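Local coordinates for protein transcriptional regulator (TetR/AcrR family) (Bacillus halodurans, PDB 5GP9) that probably represses genes of fatty acid degradation by binding their operator DNA through a helix-turn-helix domain, with release likely governed by a fatty-acyl effector, at residues E80-I85 with D131-E136. Numbering follows the deposited sequence.
Sequences EEKLKI and DELLME. With GOL (glycerol), chain D.
Lys82 and Glu136 join helices 79-95 and 113-139 by a salt bridge, their extended side chains crossing at about a right angle. The ammonium sits 2.8 Å from Glu136 OE2, NZ to oxygen, on that oxygen's syn lone pair; its bond to OE1 is weak. A glycerol, probably from the crystallisation liquor, bridges Lys82, Glu136 and Glu132. Lys82 NZ donates to glycerol O3 at 2.6 Å, and glycerol O1 donates to Glu136 OE1 at 2.6 Å. Glu136 OE1 thus has one short donor, glycerol O1, and two poorer ones, glycerol O3 and, weakly, Lys82 NZ. Glycerol O2 donates to Glu132 OE2 at 3.0 Å, an oxygen that also forms a salt bridge with Arg70.

Beside this network, Leu133 points toward the partner helix and splits its methyls: CD1 presses on Lys82 CB at a tight 3.5 Å, and CD2 lies 3.7 Å from Leu83 CA. Leu83 CD1 meets Leu133 CD2 at 4.0 Å.

The helix segments run nearly antiparallel (163°), axes 10.5 Å apart, within the C-terminal region of this TetR-family regulator. Met73 of helix 50-74 flanks Lys82; His184 and Leu188 of helix 180-189, and Leu191 of the second subunit, pack on Leu83.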
ATOM      1  N   GLU A  80      24.672   4.910   1.074  1.00 50.51           N
ATOM      2  CA  GLU A  80      24.052   5.021   2.418  1.00 57.38           C
ATOM      3  C   GLU A  80      23.407   6.388   2.499  1.00 45.86           C
ATOM      4  O   GLU A  80      22.237   6.549   2.875  1.00 46.91           O
ATOM      5  CB  GLU A  80      25.135   4.895   3.525  1.00 67.72           C
ATOM      6  CG  GLU A  80      24.781   5.261   4.974  1.00 77.08           C
ATOM      7  CD  GLU A  80      25.132   6.720   5.320  1.00 88.07           C
ATOM      8  OE1 GLU A  80      26.345   7.083   5.237  1.00 84.14           O
ATOM      9  OE2 GLU A  80      24.194   7.511   5.653  1.00 79.60           O
ATOM     10  N   GLU A  81      24.186   7.388   2.115  1.00 48.92           N
ATOM     11  CA  GLU A  81      23.703   8.746   2.133  1.00 41.03           C
ATOM     12  C   GLU A  81      22.553   8.882   1.157  1.00 35.91           C
ATOM     13  O   GLU A  81      21.576   9.528   1.482  1.00 33.39           O
ATOM     14  CB  GLU A  81      24.836   9.724   1.765  1.00 51.67           C
ATOM     15  CG  GLU A  81      24.745  11.125   2.335  1.00 58.04           C
ATOM     16  CD  GLU A  81      25.901  11.988   1.813  1.00 68.99           C
ATOM     17  OE1 GLU A  81      25.637  12.989   1.105  1.00 67.51           O
ATOM     18  OE2 GLU A  81      27.077  11.616   2.043  1.00 83.15           O
ATOM     19  N   LYS A  82      22.704   8.306  -0.028  1.00 32.98           N
ATOM     20  CA  LYS A  82      21.714   8.437  -1.102  1.00 37.15           C
ATOM     21  C   LYS A  82      20.338   7.836  -0.710  1.00 35.17           C
ATOM     22  O   LYS A  82      19.284   8.401  -1.053  1.00 32.79           O
ATOM     23  CB  LYS A  82      22.235   7.836  -2.367  1.00 36.10           C
ATOM     24  CG  LYS A  82      23.372   8.660  -2.941  1.00 38.39           C
ATOM     25  CD  LYS A  82      23.642   8.172  -4.344  1.00 37.49           C
ATOM     26  CE  LYS A  82      24.845   8.900  -4.951  1.00 44.23           C
ATOM     27  NZ  LYS A  82      25.077   8.390  -6.324  1.00 43.78           N
ATOM     28  N   LEU A  83      20.371   6.674  -0.057  1.00 30.38           N
ATOM     29  CA  LEU A  83      19.121   6.071   0.446  1.00 30.82           C
ATOM     30  C   LEU A  83      18.538   7.028   1.517  1.00 28.37           C
ATOM     31  O   LEU A  83      17.307   7.240   1.563  1.00 29.71           O
ATOM     32  CB  LEU A  83      19.321   4.640   1.013  1.00 32.87           C
ATOM     33  CG  LEU A  83      18.041   3.903   1.526  1.00 28.39           C
ATOM     34  CD1 LEU A  83      17.034   3.781   0.402  1.00 30.91           C
ATOM     35  CD2 LEU A  83      18.387   2.510   2.022  1.00 32.13           C
ATOM     36  N   LYS A  84      19.382   7.642   2.367  1.00 27.41           N
ATOM     37  CA  LYS A  84      18.880   8.489   3.372  1.00 31.11           C
ATOM     38  C   LYS A  84      18.252   9.723   2.750  1.00 29.91           C
ATOM     39  O   LYS A  84      17.207  10.093   3.211  1.00 28.65           O
ATOM     40  CB  LYS A  84      19.944   8.876   4.423  1.00 37.56           C
ATOM     41  CG  LYS A  84      19.364   9.688   5.575  1.00 45.20           C
ATOM     42  CD  LYS A  84      20.389  10.067   6.657  1.00 55.22           C
ATOM     43  CE  LYS A  84      20.844   8.884   7.511  1.00 61.34           C
ATOM     44  NZ  LYS A  84      19.764   8.314   8.361  1.00 67.93           N
ATOM     45  N   ILE A  85      18.846  10.262   1.656  1.00 29.98           N
ATOM     46  CA  ILE A  85      18.305  11.350   0.867  1.00 32.26           C
ATOM     47  C   ILE A  85      16.932  11.044   0.268  1.00 31.75           C
ATOM     48  O   ILE A  85      16.003  11.861   0.342  1.00 29.76           O
ATOM     49  CB  ILE A  85      19.274  11.749  -0.280  1.00 38.67           C
ATOM     50  CG1 ILE A  85      20.435  12.559   0.347  1.00 42.26           C
ATOM     51  CG2 ILE A  85      18.595  12.586  -1.367  1.00 39.89           C
ATOM     52  CD1 ILE A  85      21.580  12.879  -0.612  1.00 41.87           C
ATOM     53  N   ASP A 131      15.446   1.649  -8.377  1.00 28.40           N
ATOM     54  CA  ASP A 131      16.244   0.585  -9.037  1.00 32.51           C
ATOM     55  C   ASP A 131      17.692   1.028  -9.354  1.00 31.08           C
ATOM     56  O   ASP A 131      18.664   0.279  -9.001  1.00 30.69           O
ATOM     57  CB  ASP A 131      15.567   0.125 -10.329  1.00 30.38           C
ATOM     58  CG  ASP A 131      14.285  -0.635 -10.103  1.00 32.24           C
ATOM     59  OD1 ASP A 131      13.912  -1.002  -8.942  1.00 34.50           O
ATOM     60  OD2 ASP A 131      13.623  -0.880 -11.101  1.00 31.90           O
ATOM     61  N   GLU A 132      17.825   2.258  -9.839  1.00 34.39           N
ATOM     62  CA  GLU A 132      19.159   2.812 -10.069  1.00 34.04           C
ATOM     63  C   GLU A 132      19.993   2.865  -8.812  1.00 33.07           C
ATOM     64  O   GLU A 132      21.172   2.501  -8.840  1.00 32.00           O
ATOM     65  CB  GLU A 132      19.128   4.207 -10.681  1.00 37.11           C
ATOM     66  CG  GLU A 132      18.397   4.350 -12.020  1.00 36.72           C
ATOM     67  CD  GLU A 132      18.346   5.803 -12.487  1.00 44.61           C
ATOM     68  OE1 GLU A 132      17.647   6.047 -13.478  1.00 43.16           O
ATOM     69  OE2 GLU A 132      18.994   6.716 -11.870  1.00 45.03           O
ATOM     70  N   LEU A 133      19.410   3.326  -7.704  1.00 29.32           N
ATOM     71  CA  LEU A 133      20.089   3.345  -6.437  1.00 30.91           C
ATOM     72  C   LEU A 133      20.563   1.985  -5.932  1.00 30.64           C
ATOM     73  O   LEU A 133      21.681   1.829  -5.386  1.00 33.93           O
ATOM     74  CB  LEU A 133      19.203   3.995  -5.393  1.00 31.07           C
ATOM     75  CG  LEU A 133      19.858   4.189  -4.058  1.00 33.82           C
ATOM     76  CD1 LEU A 133      21.093   5.078  -4.185  1.00 38.30           C
ATOM     77  CD2 LEU A 133      18.856   4.762  -3.045  1.00 39.97           C
ATOM     78  N   LEU A 134      19.686   1.011  -6.082  1.00 26.72           N
ATOM     79  CA  LEU A 134      19.980  -0.305  -5.674  1.00 27.33           C
ATOM     80  C   LEU A 134      21.122  -0.934  -6.519  1.00 28.99           C
ATOM     81  O   LEU A 134      21.952  -1.680  -5.970  1.00 30.53           O
ATOM     82  CB  LEU A 134      18.727  -1.157  -5.793  1.00 26.50           C
ATOM     83  CG  LEU A 134      17.723  -0.822  -4.675  1.00 24.89           C
ATOM     84  CD1 LEU A 134      16.385  -1.401  -5.070  1.00 27.77           C
ATOM     85  CD2 LEU A 134      18.121  -1.446  -3.371  1.00 26.87           C
ATOM     86  N   MET A 135      21.015  -0.728  -7.825  1.00 31.10           N
ATOM     87  CA  MET A 135      22.057  -1.173  -8.783  1.00 36.54           C
ATOM     88  C   MET A 135      23.432  -0.601  -8.439  1.00 38.93           C
ATOM     89  O   MET A 135      24.434  -1.343  -8.459  1.00 37.28           O
ATOM     90  CB  MET A 135      21.696  -0.732 -10.210  1.00 38.75           C
ATOM     91  CG  MET A 135      20.546  -1.449 -10.888  1.00 41.66           C
ATOM     92  SD  MET A 135      20.506  -3.216 -10.574  1.00 49.95           S
ATOM     93  CE  MET A 135      21.909  -3.740 -11.620  1.00 53.57           C
ATOM     94  N   GLU A 136      23.461   0.720  -8.181  1.00 41.18           N
ATOM     95  CA  GLU A 136      24.663   1.446  -7.703  1.00 36.01           C
ATOM     96  C   GLU A 136      25.229   0.864  -6.444  1.00 41.46           C
ATOM     97  O   GLU A 136      26.453   0.530  -6.334  1.00 39.19           O
ATOM     98  CB  GLU A 136      24.345   2.930  -7.522  1.00 39.49           C
ATOM     99  CG  GLU A 136      25.557   3.762  -7.248  1.00 40.07           C
ATOM    100  CD  GLU A 136      25.291   5.243  -7.059  1.00 43.98           C
ATOM    101  OE1 GLU A 136      24.185   5.747  -7.397  1.00 41.42           O
ATOM    102  OE2 GLU A 136      26.261   5.887  -6.565  1.00 48.66           O
TER
HETATM  103  C1  GOL D 202      21.889   6.684  -9.450  1.00 70.05           C
HETATM  104  O1  GOL D 202      21.831   5.705  -8.381  1.00 50.25           O
HETATM  105  C2  GOL D 202      21.040   7.901  -9.081  1.00 63.26           C
HETATM  106  O2  GOL D 202      20.684   8.632 -10.268  1.00 70.21           O
HETATM  107  C3  GOL D 202      21.696   8.831  -8.046  1.00 61.80           C
HETATM  108  O3  GOL D 202      23.113   8.741  -8.044  1.00 54.55           O